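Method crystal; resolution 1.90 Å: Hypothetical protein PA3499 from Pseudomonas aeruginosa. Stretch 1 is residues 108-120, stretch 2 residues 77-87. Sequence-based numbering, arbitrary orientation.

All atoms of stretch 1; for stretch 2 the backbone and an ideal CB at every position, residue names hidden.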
# COMPACT_ATOMS: atom_id res chain seq x y z
N PHE B 108 -9.93 16.05 0.09
CA PHE B 108 -8.61 15.49 -0.07
C PHE B 108 -8.66 13.98 -0.32
O PHE B 108 -9.60 13.28 0.11
CB PHE B 108 -7.77 15.77 1.18
CG PHE B 108 -7.42 17.22 1.38
CD1 PHE B 108 -6.18 17.70 0.99
CD2 PHE B 108 -8.31 18.09 1.99
CE1 PHE B 108 -5.82 19.00 1.18
CE2 PHE B 108 -7.96 19.45 2.19
CZ PHE B 108 -6.70 19.90 1.76
N PRO B 109 -7.63 13.45 -0.99
CA PRO B 109 -7.50 12.00 -1.06
C PRO B 109 -7.44 11.33 0.32
O PRO B 109 -7.01 11.95 1.30
CB PRO B 109 -6.17 11.79 -1.78
CG PRO B 109 -5.95 13.03 -2.55
CD PRO B 109 -6.52 14.12 -1.71
N ALA B 110 -7.80 10.05 0.38
CA ALA B 110 -7.52 9.25 1.57
C ALA B 110 -6.00 9.15 1.72
O ALA B 110 -5.26 9.41 0.77
CB ALA B 110 -8.14 7.86 1.44
N SER B 111 -5.54 8.84 2.92
CA SER B 111 -4.09 8.77 3.19
C SER B 111 -3.72 7.86 4.33
O SER B 111 -4.49 7.69 5.28
CB SER B 111 -3.57 10.16 3.51
OG SER B 111 -2.15 10.13 3.64
N THR B 112 -2.55 7.26 4.21
CA THR B 112 -1.87 6.63 5.32
C THR B 112 -0.45 7.18 5.33
O THR B 112 0.18 7.25 4.28
CB THR B 112 -1.84 5.10 5.17
OG1 THR B 112 -3.18 4.62 5.10
CG2 THR B 112 -1.11 4.44 6.37
N LEU B 113 0.03 7.57 6.50
CA LEU B 113 1.37 8.18 6.63
C LEU B 113 2.07 7.44 7.76
O LEU B 113 1.55 7.38 8.88
CB LEU B 113 1.22 9.67 6.99
CG LEU B 113 2.49 10.55 6.93
CD1 LEU B 113 2.15 12.02 6.75
CD2 LEU B 113 3.28 10.33 8.23
N VAL B 114 3.22 6.84 7.46
CA VAL B 114 3.99 6.09 8.44
C VAL B 114 5.47 6.45 8.32
O VAL B 114 5.93 6.93 7.28
CB VAL B 114 3.80 4.54 8.31
CG1 VAL B 114 2.30 4.14 8.54
CG2 VAL B 114 4.36 3.99 6.99
N GLU B 115 6.20 6.25 9.40
CA GLU B 115 7.64 6.47 9.35
C GLU B 115 8.36 5.17 8.99
O GLU B 115 8.25 4.18 9.70
CB GLU B 115 8.16 7.00 10.67
CG GLU B 115 9.62 7.39 10.64
CD GLU B 115 10.18 7.53 12.04
OE1 GLU B 115 9.96 8.58 12.67
OE2 GLU B 115 10.86 6.60 12.48
N VAL B 116 9.10 5.20 7.90
CA VAL B 116 9.94 4.08 7.50
C VAL B 116 11.36 4.31 8.03
O VAL B 116 11.73 5.42 8.47
CB VAL B 116 9.91 3.90 5.95
CG1 VAL B 116 8.48 3.48 5.46
CG2 VAL B 116 10.41 5.13 5.24
N SER B 117 12.17 3.28 7.98
CA SER B 117 13.51 3.41 8.52
C SER B 117 14.48 3.85 7.43
O SER B 117 15.59 4.26 7.74
CB SER B 117 13.94 2.13 9.23
OG SER B 117 13.94 1.02 8.36
N GLY B 118 14.06 3.85 6.17
CA GLY B 118 14.94 4.30 5.10
C GLY B 118 14.25 4.44 3.75
O GLY B 118 13.29 3.73 3.45
N LEU B 119 14.76 5.36 2.94
CA LEU B 119 14.36 5.53 1.55
C LEU B 119 15.55 5.36 0.65
O LEU B 119 16.69 5.32 1.11
CB LEU B 119 13.71 6.91 1.36
CG LEU B 119 12.46 7.17 2.21
CD1 LEU B 119 11.98 8.62 2.04
CD2 LEU B 119 11.31 6.18 1.88
N VAL B 120 15.31 5.25 -0.66
CA VAL B 120 16.34 4.87 -1.60
C VAL B 120 17.54 5.80 -1.79
O VAL B 120 18.55 5.34 -2.27
CB VAL B 120 15.78 4.48 -2.99
CG1 VAL B 120 14.92 3.19 -2.89
CG2 VAL B 120 15.03 5.62 -3.62
N UNK B 77 -8.03 13.72 -9.93
CA UNK B 77 -8.07 12.27 -10.18
C UNK B 77 -7.51 11.43 -9.03
O UNK B 77 -7.77 10.24 -8.95
CB UNK B 77 -7.29 11.95 -11.46
N UNK B 78 -6.71 12.05 -8.16
CA UNK B 78 -6.07 11.37 -7.03
C UNK B 78 -7.12 11.01 -5.97
O UNK B 78 -7.92 11.88 -5.60
CB UNK B 78 -4.98 12.25 -6.42
N UNK B 79 -7.14 9.76 -5.53
CA UNK B 79 -8.05 9.33 -4.47
C UNK B 79 -7.34 8.73 -3.25
O UNK B 79 -7.96 8.56 -2.22
CB UNK B 79 -9.04 8.30 -5.03
N UNK B 80 -6.04 8.45 -3.34
CA UNK B 80 -5.31 7.96 -2.17
C UNK B 80 -3.84 8.35 -2.29
O UNK B 80 -3.28 8.31 -3.39
CB UNK B 80 -5.46 6.44 -2.03
N UNK B 81 -3.24 8.75 -1.17
CA UNK B 81 -1.81 9.04 -1.09
C UNK B 81 -1.25 8.31 0.12
O UNK B 81 -1.61 8.61 1.27
CB UNK B 81 -1.55 10.54 -1.00
N UNK B 82 -0.41 7.31 -0.12
CA UNK B 82 0.31 6.69 0.98
C UNK B 82 1.70 7.30 1.10
O UNK B 82 2.46 7.34 0.13
CB UNK B 82 0.40 5.18 0.78
N UNK B 83 2.00 7.78 2.29
CA UNK B 83 3.14 8.65 2.50
C UNK B 83 4.10 7.97 3.46
O UNK B 83 3.69 7.49 4.54
CB UNK B 83 2.70 10.02 3.03
N UNK B 84 5.35 7.86 3.03
CA UNK B 84 6.39 7.25 3.83
C UNK B 84 7.39 8.34 4.14
O UNK B 84 8.00 8.89 3.22
CB UNK B 84 7.04 6.06 3.12
N UNK B 85 7.58 8.62 5.43
CA UNK B 85 8.50 9.64 5.90
C UNK B 85 9.63 9.01 6.69
O UNK B 85 9.46 7.95 7.32
CB UNK B 85 7.77 10.68 6.75
N UNK B 86 10.80 9.63 6.68
CA UNK B 86 11.88 9.14 7.51
C UNK B 86 11.81 9.66 8.94
O UNK B 86 12.45 9.09 9.82
CB UNK B 86 13.22 9.52 6.89
N UNK B 87 11.05 10.73 9.16
CA UNK B 87 10.89 11.36 10.46
C UNK B 87 9.41 11.64 10.68
O UNK B 87 8.82 12.52 10.02
CB UNK B 87 11.72 12.64 10.56

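The two segments run parallel as neighbouring strands, so the backbone hydrogen bonds would form with almost any sequence, and the side chains lie alternately on the two faces of the sheet. Position 77 lies beyond the reach of stretch 1, which therefore offers no guide to its identity; it is Asn-77.

At position 78 the CB points sideways, 4.1 Å from Pro-109 CG, so an apolar side chain would suit. It is Leu-78, whose CB lies 4.0 Å from Pro-109 CG. Position 79 turns its CB away, leaving the choice open; Tyr-79 contributes its backbone, Ala-110 N donating to Tyr-79 O at 3.0 Å.

Position 80 shares a face with Ala-110, whose small methyl leaves room for a long chain. Many residues would fit; Lys-80 passes with its CE 4.5 Å from Ala-110 CB.

Position 81, on the face of Ser-111, has the ring of Pro-109 nearby, and its ideal CB is 4.9 Å from Pro-109 CB. A branched aliphatic residue is favoured. Leu-81 brings CD1 to 4.1 Å from Pro-109 CG, while its carbonyl O accepts from Ser-111 OG at 2.9 Å.

Position 82 pairs with Thr-112, so a small or polar side chain would suit. In Asn-82 the end of the side chain comes nearer than its CB direction suggests: Thr-112 N makes a weak hydrogen bond to Asn-82 OD1 at 3.4 Å. A water lies 3.1 Å from Asn-82 OD1 and 2.6 Å from Thr-112 OG1, linking the two side chains.

Position 83 places its ideal CB 3.9 Å from Leu-113 CG, which calls for a compact aliphatic group; valine or isoleucine would both be reasonable. Val-83 packs its CB 3.9 Å from Leu-113 CG, and its N donates to Thr-112 O at 2.7 Å.

Position 84 faces an apolar patch of Val-114, Val-116 and Leu-119, with its ideal CB 3.8 Å from Val-116 CG1. A large apolar or aromatic residue can span it. Tyr-84 does so: its CD1 is 3.7 Å from Val-116 CG1 and 3.9 Å from Val-114 CG2.

Position 85 returns to the face of Leu-113 and Glu-115, where a beta-branched aliphatic suits an extended backbone. Val-85 sets CG2 3.9 Å from Leu-113 CD2.

Position 86 points its CB away, although Leu-119 is close enough to meet a methyl. Thr-86 supplies one, CG2 lying 3.8 Å from Leu-119 CD1. Position 87 also points away, but Glu-115 OE1 lies 4.9 Å from its ideal CB, making a basic residue plausible. Arg-87 forms no salt bridge with it.

Stretch 2 (77-87) NLYKLNVYVTR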
# COMPACT_ATOMS: atom_id res chain seq x y z
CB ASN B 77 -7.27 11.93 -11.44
CG ASN B 77 -7.88 12.49 -12.71
OD1 ASN B 77 -9.09 12.75 -12.81
ND2 ASN B 77 -7.03 12.65 -13.71
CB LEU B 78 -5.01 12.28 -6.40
CG LEU B 78 -3.77 12.54 -7.27
CD1 LEU B 78 -2.99 13.75 -6.80
CD2 LEU B 78 -2.90 11.28 -7.28
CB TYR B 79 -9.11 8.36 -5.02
CG TYR B 79 -8.59 7.05 -5.54
CD1 TYR B 79 -8.36 5.98 -4.69
CD2 TYR B 79 -8.33 6.87 -6.90
CE1 TYR B 79 -7.88 4.76 -5.17
CE2 TYR B 79 -7.83 5.66 -7.38
CZ TYR B 79 -7.62 4.61 -6.51
OH TYR B 79 -7.16 3.40 -6.98
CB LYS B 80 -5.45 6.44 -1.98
CG LYS B 80 -4.68 5.89 -0.76
CD LYS B 80 -4.86 4.37 -0.50
CE LYS B 80 -5.94 4.06 0.49
NZ LYS B 80 -6.06 2.59 0.84
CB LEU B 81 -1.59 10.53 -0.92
CG LEU B 81 -2.11 11.47 -1.99
CD1 LEU B 81 -2.01 12.95 -1.56
CD2 LEU B 81 -1.39 11.25 -3.28
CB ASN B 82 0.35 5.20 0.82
CG ASN B 82 -1.03 4.58 1.03
OD1 ASN B 82 -1.94 5.21 1.60
ND2 ASN B 82 -1.21 3.41 0.54
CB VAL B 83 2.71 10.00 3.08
CG1 VAL B 83 3.94 10.93 3.26
CG2 VAL B 83 1.61 10.62 2.18
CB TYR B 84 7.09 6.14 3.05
CG TYR B 84 6.13 5.15 2.51
CD1 TYR B 84 5.59 4.19 3.34
CD2 TYR B 84 5.72 5.18 1.16
CE1 TYR B 84 4.66 3.27 2.87
CE2 TYR B 84 4.78 4.25 0.68
CZ TYR B 84 4.27 3.31 1.53
OH TYR B 84 3.36 2.35 1.10
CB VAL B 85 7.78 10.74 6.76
CG1 VAL B 85 6.71 11.46 5.96
CG2 VAL B 85 7.21 10.14 8.11
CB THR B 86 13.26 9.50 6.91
OG1 THR B 86 13.33 10.92 6.73
CG2 THR B 86 13.47 8.77 5.58
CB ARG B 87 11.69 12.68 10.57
CG ARG B 87 13.14 12.53 10.17
CD ARG B 87 13.94 13.84 10.35
NE ARG B 87 13.37 14.90 9.54
CZ ARG B 87 13.95 16.08 9.31
NH1 ARG B 87 15.14 16.37 9.80
NH2 ARG B 87 13.31 16.96 8.58
O HOH W 1 -4.70 5.11 3.05
O HOH W 2 13.67 6.81 9.39
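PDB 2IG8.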